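Long-range contacts in leucine aminopeptidase A1, chloroplastic (Solanum lycopersicum, PDB 5D8N), which removes N-terminal amino acids, preferably leucine, from peptides as a metal-dependent homohexameric aminopeptidase, and also regulates wound signalling and contributes to insect defence: residues Y243-I247 / F284-T288; F279-K285 / V347-V353; T293-V298 / Q402-I408. The protein carries 1 engineered substitution. Residue numbers count along the deposited sequence, not the author numbering.

Interaction 1. Residues Y243-I247 / F284-T288; sequences YSDVI and FKTPT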
# COMPACT_ATOMS: atom_id res chain seq x y z
N TYR A 243 -31.95 33.67 23.28
CA TYR A 243 -32.72 34.48 22.35
C TYR A 243 -34.17 33.98 22.28
O TYR A 243 -34.75 33.85 21.20
CB TYR A 243 -32.06 34.49 20.96
CG TYR A 243 -30.60 34.92 20.94
CD1 TYR A 243 -30.25 36.27 21.07
CD2 TYR A 243 -29.59 34.00 20.75
CE1 TYR A 243 -28.92 36.67 21.11
CE2 TYR A 243 -28.26 34.38 20.80
CZ TYR A 243 -27.94 35.71 21.01
OH TYR A 243 -26.62 36.09 21.11
N SER A 244 -34.73 33.69 23.45
CA SER A 244 -35.95 32.89 23.53
C SER A 244 -37.19 33.54 22.92
O SER A 244 -38.17 32.86 22.63
CB SER A 244 -36.24 32.51 24.99
OG SER A 244 -36.42 33.69 25.75
N ASP A 245 -37.17 34.85 22.69
CA ASP A 245 -38.30 35.50 22.04
C ASP A 245 -38.26 35.40 20.53
O ASP A 245 -39.31 35.59 19.89
CB ASP A 245 -38.40 36.97 22.46
CG ASP A 245 -37.23 37.79 21.98
OD1 ASP A 245 -36.12 37.25 21.87
OD2 ASP A 245 -37.41 39.00 21.79
N VAL A 246 -37.13 34.97 19.96
CA VAL A 246 -37.04 34.73 18.51
C VAL A 246 -36.55 33.35 18.07
O VAL A 246 -36.65 33.01 16.89
CB VAL A 246 -36.16 35.80 17.86
CG1 VAL A 246 -36.85 37.16 17.98
CG2 VAL A 246 -34.78 35.85 18.48
N ILE A 247 -35.99 32.58 18.99
CA ILE A 247 -35.56 31.23 18.67
C ILE A 247 -36.20 30.22 19.62
O ILE A 247 -36.05 30.30 20.83
CB ILE A 247 -34.02 31.10 18.70
CG1 ILE A 247 -33.39 31.98 17.60
CG2 ILE A 247 -33.62 29.65 18.52
CD1 ILE A 247 -31.87 32.05 17.65
N PHE A 284 -35.79 30.08 14.04
CA PHE A 284 -35.76 31.51 14.23
C PHE A 284 -36.93 32.14 13.51
O PHE A 284 -37.14 31.87 12.32
CB PHE A 284 -34.46 32.15 13.70
CG PHE A 284 -34.54 33.64 13.59
CD1 PHE A 284 -34.28 34.44 14.67
CD2 PHE A 284 -35.03 34.23 12.42
CE1 PHE A 284 -34.47 35.80 14.59
CE2 PHE A 284 -35.25 35.60 12.34
CZ PHE A 284 -34.97 36.38 13.44
N LYS A 285 -37.53 33.13 14.17
CA LYS A 285 -38.65 33.91 13.62
C LYS A 285 -38.90 35.11 14.55
O LYS A 285 -39.06 34.88 15.74
CB LYS A 285 -39.86 32.95 13.73
CG LYS A 285 -41.19 33.36 13.16
CD LYS A 285 -42.11 32.15 12.99
CE LYS A 285 -42.39 31.33 14.25
NZ LYS A 285 -41.72 29.99 14.28
N THR A 286 -38.97 36.35 14.05
CA THR A 286 -39.51 37.44 14.89
C THR A 286 -41.04 37.30 15.05
O THR A 286 -41.70 36.71 14.19
CB THR A 286 -39.24 38.85 14.33
OG1 THR A 286 -39.72 38.92 12.99
CG2 THR A 286 -37.76 39.17 14.36
N PRO A 287 -41.59 37.69 16.21
CA PRO A 287 -43.01 37.44 16.51
C PRO A 287 -44.00 38.21 15.61
O PRO A 287 -45.18 37.89 15.56
CB PRO A 287 -43.17 37.93 17.95
CG PRO A 287 -41.80 38.03 18.50
CD PRO A 287 -40.85 38.27 17.35
N THR A 288 -43.49 39.14 14.81
CA THR A 288 -44.33 39.96 13.97
C THR A 288 -44.95 39.14 12.84
O THR A 288 -44.50 38.02 12.58
CB THR A 288 -43.55 41.15 13.40
OG1 THR A 288 -42.41 40.70 12.67
CG2 THR A 288 -43.08 42.09 14.52
O HOH W 1 -40.82 34.97 17.56
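V246 and F284 carry most of this contact. The isopropyl group of V246 lies against the phenyl ring, with V246 CB 3.7 Å from F284 CE1, and it reaches along the loop that follows F284, where V246 CG1 is 4.2 Å from P287 CD. The backbone ties the same two places together: K285 N donates to V246 O at 2.9 Å, and F284 CA makes a short CA-H...O contact of 3.2 Å with that carbonyl. One residue on, I247 pairs with F284 as an antiparallel, non-hydrogen-bonded bridge, and I247 CG1 meets the ring edge at F284 CD1, 3.9 Å away. Where the chains spread apart, one water donates to both D245 O (2.8 Å) and K285 O (2.5 Å). The carboxylate of D245 is engaged by R343. Here the loop leaving helix 229-242 turns into strand 247-252, outermost within this chain: a helix-to-strand connection that brings in an edge strand, antiparallel to 278-284, of the mixed sheet of the M17 catalytic domain.

Interaction 2. Residues F279-K285 / V347-V353; sequences FIHLCFK and VEVHFIV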
# COMPACT_ATOMS: atom_id res chain seq x y z
N PHE A 279 -31.34 14.79 17.76
CA PHE A 279 -31.67 15.48 16.52
C PHE A 279 -32.09 16.89 16.94
O PHE A 279 -33.05 17.08 17.68
CB PHE A 279 -32.79 14.71 15.80
CG PHE A 279 -33.09 15.23 14.43
CD1 PHE A 279 -33.92 16.32 14.24
CD2 PHE A 279 -32.66 14.53 13.31
CE1 PHE A 279 -34.22 16.79 12.97
CE2 PHE A 279 -32.96 14.98 12.05
CZ PHE A 279 -33.73 16.12 11.87
N ILE A 280 -31.34 17.87 16.46
CA ILE A 280 -31.47 19.24 16.87
C ILE A 280 -32.28 20.04 15.87
O ILE A 280 -31.96 20.09 14.67
CB ILE A 280 -30.08 19.89 17.01
CG1 ILE A 280 -29.28 19.18 18.11
CG2 ILE A 280 -30.22 21.36 17.33
CD1 ILE A 280 -27.81 19.50 18.06
N HIS A 281 -33.33 20.68 16.36
CA HIS A 281 -34.17 21.56 15.55
C HIS A 281 -34.38 22.93 16.20
O HIS A 281 -35.10 23.05 17.19
CB HIS A 281 -35.51 20.89 15.26
CG HIS A 281 -36.40 21.67 14.35
ND1 HIS A 281 -37.76 21.46 14.27
CD2 HIS A 281 -36.14 22.75 13.56
CE1 HIS A 281 -38.28 22.29 13.38
NE2 HIS A 281 -37.33 23.10 12.95
N LEU A 282 -33.71 23.94 15.69
CA LEU A 282 -33.96 25.32 16.12
C LEU A 282 -34.76 26.02 15.05
O LEU A 282 -34.62 25.71 13.86
CB LEU A 282 -32.64 26.08 16.28
CG LEU A 282 -31.68 25.58 17.35
CD1 LEU A 282 -30.33 26.28 17.21
CD2 LEU A 282 -32.25 25.87 18.72
N CYS A 283 -35.60 26.95 15.48
CA CYS A 283 -36.35 27.79 14.55
C CYS A 283 -36.28 29.25 14.95
O CYS A 283 -36.64 29.61 16.08
CB CYS A 283 -37.82 27.37 14.50
SG CYS A 283 -38.74 28.27 13.21
N PHE A 284 -35.79 30.08 14.04
CA PHE A 284 -35.76 31.51 14.23
C PHE A 284 -36.93 32.14 13.51
O PHE A 284 -37.14 31.87 12.32
CB PHE A 284 -34.46 32.15 13.70
CG PHE A 284 -34.54 33.64 13.59
CD1 PHE A 284 -34.28 34.44 14.67
CD2 PHE A 284 -35.03 34.23 12.42
CE1 PHE A 284 -34.47 35.80 14.59
CE2 PHE A 284 -35.25 35.60 12.34
CZ PHE A 284 -34.97 36.38 13.44
N LYS A 285 -37.53 33.13 14.17
CA LYS A 285 -38.65 33.91 13.62
C LYS A 285 -38.90 35.11 14.55
O LYS A 285 -39.06 34.88 15.74
CB LYS A 285 -39.86 32.95 13.73
CG LYS A 285 -41.19 33.36 13.16
CD LYS A 285 -42.11 32.15 12.99
CE LYS A 285 -42.39 31.33 14.25
NZ LYS A 285 -41.72 29.99 14.28
N VAL A 347 -38.16 36.56 7.49
CA VAL A 347 -37.61 35.20 7.33
C VAL A 347 -37.96 34.32 8.52
O VAL A 347 -37.98 34.72 9.69
CB VAL A 347 -36.08 35.14 7.12
CG1 VAL A 347 -35.65 35.75 5.79
CG2 VAL A 347 -35.35 35.84 8.26
N GLU A 348 -38.20 33.05 8.20
CA GLU A 348 -38.29 32.01 9.19
C GLU A 348 -37.20 31.01 8.84
O GLU A 348 -37.16 30.54 7.71
CB GLU A 348 -39.68 31.36 9.16
CG GLU A 348 -39.86 30.15 10.06
CD GLU A 348 -41.24 29.50 9.91
OE1 GLU A 348 -42.26 30.20 9.97
OE2 GLU A 348 -41.32 28.26 9.80
N VAL A 349 -36.30 30.74 9.78
CA VAL A 349 -35.14 29.90 9.49
C VAL A 349 -35.10 28.70 10.42
O VAL A 349 -35.04 28.84 11.65
CB VAL A 349 -33.80 30.66 9.64
CG1 VAL A 349 -32.64 29.79 9.19
CG2 VAL A 349 -33.80 31.92 8.80
N HIS A 350 -35.07 27.53 9.81
CA HIS A 350 -34.93 26.29 10.56
C HIS A 350 -33.48 25.80 10.52
O HIS A 350 -32.85 25.79 9.46
CB HIS A 350 -35.85 25.24 9.96
CG HIS A 350 -37.29 25.61 10.05
ND1 HIS A 350 -38.12 25.10 11.01
CD2 HIS A 350 -38.05 26.43 9.29
CE1 HIS A 350 -39.32 25.65 10.89
NE2 HIS A 350 -39.31 26.41 9.81
N PHE A 351 -32.92 25.58 11.70
CA PHE A 351 -31.56 25.07 11.83
C PHE A 351 -31.61 23.62 12.29
O PHE A 351 -32.15 23.32 13.35
CB PHE A 351 -30.75 25.89 12.84
CG PHE A 351 -30.82 27.37 12.64
CD1 PHE A 351 -31.93 28.10 13.05
CD2 PHE A 351 -29.79 28.04 12.00
CE1 PHE A 351 -31.96 29.48 12.90
CE2 PHE A 351 -29.85 29.40 11.75
CZ PHE A 351 -30.93 30.13 12.20
N ILE A 352 -31.09 22.71 11.46
CA ILE A 352 -31.29 21.27 11.66
C ILE A 352 -29.98 20.49 11.64
O ILE A 352 -29.20 20.65 10.72
CB ILE A 352 -32.25 20.75 10.59
CG1 ILE A 352 -33.65 21.34 10.82
CG2 ILE A 352 -32.32 19.24 10.62
CD1 ILE A 352 -34.53 21.31 9.60
N VAL A 353 -29.71 19.76 12.72
CA VAL A 353 -28.53 18.93 12.84
C VAL A 353 -28.88 17.57 13.43
O VAL A 353 -29.36 17.48 14.57
CB VAL A 353 -27.48 19.57 13.76
CG1 VAL A 353 -26.29 18.63 13.93
CG2 VAL A 353 -26.98 20.89 13.19
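Three pairs provide all the cross-strand backbone hydrogen bonds here, each bonding in both directions. I280 N donates to V353 O at 2.8 Å and V353 N to I280 O at 3.0 Å; L282 N donates to F351 O at 2.9 Å and F351 N to L282 O at 2.8 Å; F284 N to V349 O (2.8 Å) and V349 N to F284 O (2.9 Å) complete the set. Others bond outward: F279, H281 and C283 to strand 247-252, K285 to V246, E348 to T293, and H350 to L295 and L297. Side chains add a polar chain on the face of H281, C283 and H350. H281 NE2 and H350 ND1 are hydrogen-bonded at 2.9 Å, and H350 NE2 donates to E348 OE2 at 2.7 Å, while C283 SG sits over the H350 ring, 3.9 Å from its centroid. Y398 of helix 388-401 meets H281 edge-to-face here. On the other face F351 CE1 packs on F284 CB at 3.7 Å, beneath helix 327-342. K285 NZ stays 4.3 Å from E348 OE1, beyond a salt bridge. The chemistry thus implies one apolar face and one more polar, where H281 and E348 satisfy both H350 nitrogens.

Interaction 3. Residues T293-V298 / Q402-I408; sequences TKLALV and QGVEKII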
# COMPACT_ATOMS: atom_id res chain seq x y z
N THR A 293 -40.32 34.40 4.37
CA THR A 293 -39.74 33.36 3.54
C THR A 293 -39.19 32.25 4.44
O THR A 293 -38.49 32.54 5.40
CB THR A 293 -38.57 33.94 2.71
OG1 THR A 293 -39.10 34.95 1.85
CG2 THR A 293 -37.93 32.89 1.81
N LYS A 294 -39.54 31.00 4.16
CA LYS A 294 -39.17 29.86 5.00
C LYS A 294 -37.93 29.16 4.47
O LYS A 294 -37.90 28.65 3.33
CB LYS A 294 -40.32 28.87 5.11
CG LYS A 294 -41.52 29.45 5.85
CD LYS A 294 -42.71 28.51 5.92
CE LYS A 294 -42.41 27.33 6.84
NZ LYS A 294 -43.51 26.33 6.93
N LEU A 295 -36.87 29.18 5.27
CA LEU A 295 -35.56 28.63 4.88
C LEU A 295 -35.14 27.57 5.89
O LEU A 295 -35.45 27.68 7.08
CB LEU A 295 -34.53 29.76 4.84
CG LEU A 295 -34.93 31.03 4.09
CD1 LEU A 295 -33.89 32.12 4.35
CD2 LEU A 295 -35.05 30.77 2.60
N ALA A 296 -34.34 26.61 5.44
CA ALA A 296 -33.62 25.72 6.33
C ALA A 296 -32.12 25.71 6.09
O ALA A 296 -31.64 25.66 4.96
CB ALA A 296 -34.17 24.29 6.24
N LEU A 297 -31.40 25.51 7.18
CA LEU A 297 -29.96 25.32 7.16
C LEU A 297 -29.70 24.00 7.87
O LEU A 297 -30.00 23.87 9.06
CB LEU A 297 -29.27 26.46 7.91
CG LEU A 297 -29.50 27.85 7.34
CD1 LEU A 297 -28.85 28.90 8.21
CD2 LEU A 297 -28.91 27.91 5.93
N VAL A 298 -29.17 23.03 7.13
CA VAL A 298 -28.90 21.69 7.61
C VAL A 298 -27.40 21.44 7.70
O VAL A 298 -26.67 21.66 6.73
CB VAL A 298 -29.52 20.66 6.66
CG1 VAL A 298 -29.18 19.25 7.14
CG2 VAL A 298 -31.02 20.86 6.63
N GLN A 402 -40.76 20.39 7.11
CA GLN A 402 -41.12 21.63 7.79
C GLN A 402 -41.78 22.63 6.82
O GLN A 402 -42.12 23.75 7.21
CB GLN A 402 -39.88 22.24 8.44
CG GLN A 402 -39.16 21.36 9.43
CD GLN A 402 -40.10 20.53 10.30
OE1 GLN A 402 -40.22 19.29 10.15
NE2 GLN A 402 -40.73 21.22 11.24
N GLY A 403 -41.87 22.28 5.55
CA GLY A 403 -42.50 23.16 4.59
C GLY A 403 -41.66 24.36 4.19
O GLY A 403 -42.18 25.37 3.72
N VAL A 404 -40.33 24.20 4.21
CA VAL A 404 -39.49 25.28 3.74
C VAL A 404 -39.50 25.44 2.21
O VAL A 404 -39.75 24.50 1.48
CB VAL A 404 -38.06 25.17 4.29
CG1 VAL A 404 -38.10 25.22 5.82
CG2 VAL A 404 -37.38 23.89 3.82
N GLU A 405 -39.10 26.60 1.75
CA GLU A 405 -38.95 26.91 0.33
C GLU A 405 -37.51 26.65 -0.18
O GLU A 405 -37.30 26.29 -1.33
CB GLU A 405 -39.34 28.38 0.18
CG GLU A 405 -39.14 29.02 -1.18
CD GLU A 405 -39.55 30.49 -1.22
OE1 GLU A 405 -40.17 30.98 -0.25
OE2 GLU A 405 -39.31 31.13 -2.27
N LYS A 406 -36.50 26.85 0.66
CA LYS A 406 -35.11 26.72 0.25
C LYS A 406 -34.33 26.05 1.39
O LYS A 406 -34.49 26.41 2.56
CB LYS A 406 -34.51 28.09 -0.07
CG LYS A 406 -35.26 28.90 -1.13
CD LYS A 406 -34.62 30.27 -1.35
CE LYS A 406 -35.46 31.14 -2.28
NZ LYS A 406 -34.79 32.46 -2.44
N ILE A 407 -33.41 25.17 1.02
CA ILE A 407 -32.48 24.51 1.94
C ILE A 407 -31.05 24.73 1.47
O ILE A 407 -30.71 24.44 0.32
CB ILE A 407 -32.74 23.00 1.99
CG1 ILE A 407 -34.19 22.70 2.39
CG2 ILE A 407 -31.80 22.33 2.98
CD1 ILE A 407 -34.56 21.25 2.25
N ILE A 408 -30.18 25.03 2.42
CA ILE A 408 -28.75 24.81 2.24
C ILE A 408 -28.25 23.82 3.27
O ILE A 408 -28.47 24.02 4.47
CB ILE A 408 -27.94 26.12 2.37
CG1 ILE A 408 -28.37 27.13 1.31
CG2 ILE A 408 -26.43 25.83 2.25
CD1 ILE A 408 -27.65 28.46 1.39
O HOH W 2 -41.34 30.36 1.96
O HOH W 3 -44.98 26.30 4.49
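K294 lays its side chain past V404, from K294 CB near V404 CG1 (4.3 Å), to the turn at Q402-G403, and is itself more covered by segment 402-408 than any other residue of 293-298. K294 NZ donates to Q402 O at 2.9 Å, and a water that accepts from K294 NZ (2.8 Å) donates to G403 O (3.0 Å). G403 is the first residue to leave helix 388-401 and has positive phi, which favours glycine; a CB there would stand only 3.2 Å from K294 NZ. A second water bridges K294 N (2.9 Å) and E405 OE1 (2.6 Å).

Beyond the turn the two chains run side by side as parallel strands, their short segments inclined at 19°. The hydrogen bonds step along in the parallel pattern: E405 N to K294 O (2.9 Å), A296 N to K406 O (2.9 Å), I408 N to A296 O (3.0 Å) and V298 N to I408 O (2.9 Å). So A296 bonds through both its N and its O, on either side of I407. Small A296 leaves room for V404, with A296 CB 4.0 Å from V404 CG2, and V298 CG2 touches I407 CG2 at 4.0 Å. On the reverse face L297 CD2 meets I408 CB at 4.1 Å, and the amine of K406 is salt-bridged to E438.

Helix 388-401 covers V298 and I407 through L392, A395, A399 and C400, whereas helix 519-527 covers L295, L297 and I408, mainly through W525. Strand 347-358 flanks strand 293-305 on its other edge, so this parallel pair lies well inside the sheet of the catalytic domain.

In the fold
The three contacts cross neighbouring strands of one mixed sheet in the catalytic domain, in the order 247-252, 278-284, 347-358, 293-305, 406-411. Interaction 1 sits at the outer edge; interaction 2 shares F284 and K285 with it, their centres 11 Å apart. Interaction 3 lies 9 Å from interaction 2 and 16 Å from interaction 1, centre to centre. H350 and strand 293-305 join interactions 2 and 3 by probable backbone hydrogen bonds, H350 O to L297 N (2.7 Å) and H350 N to L295 O (2.8 Å). Along the chain interaction 1 closes before interaction 3 opens, while 2 and 3 interleave. The sheet so assembled carries strand 293-305 on to the magnesium-binding residues K300 and D305.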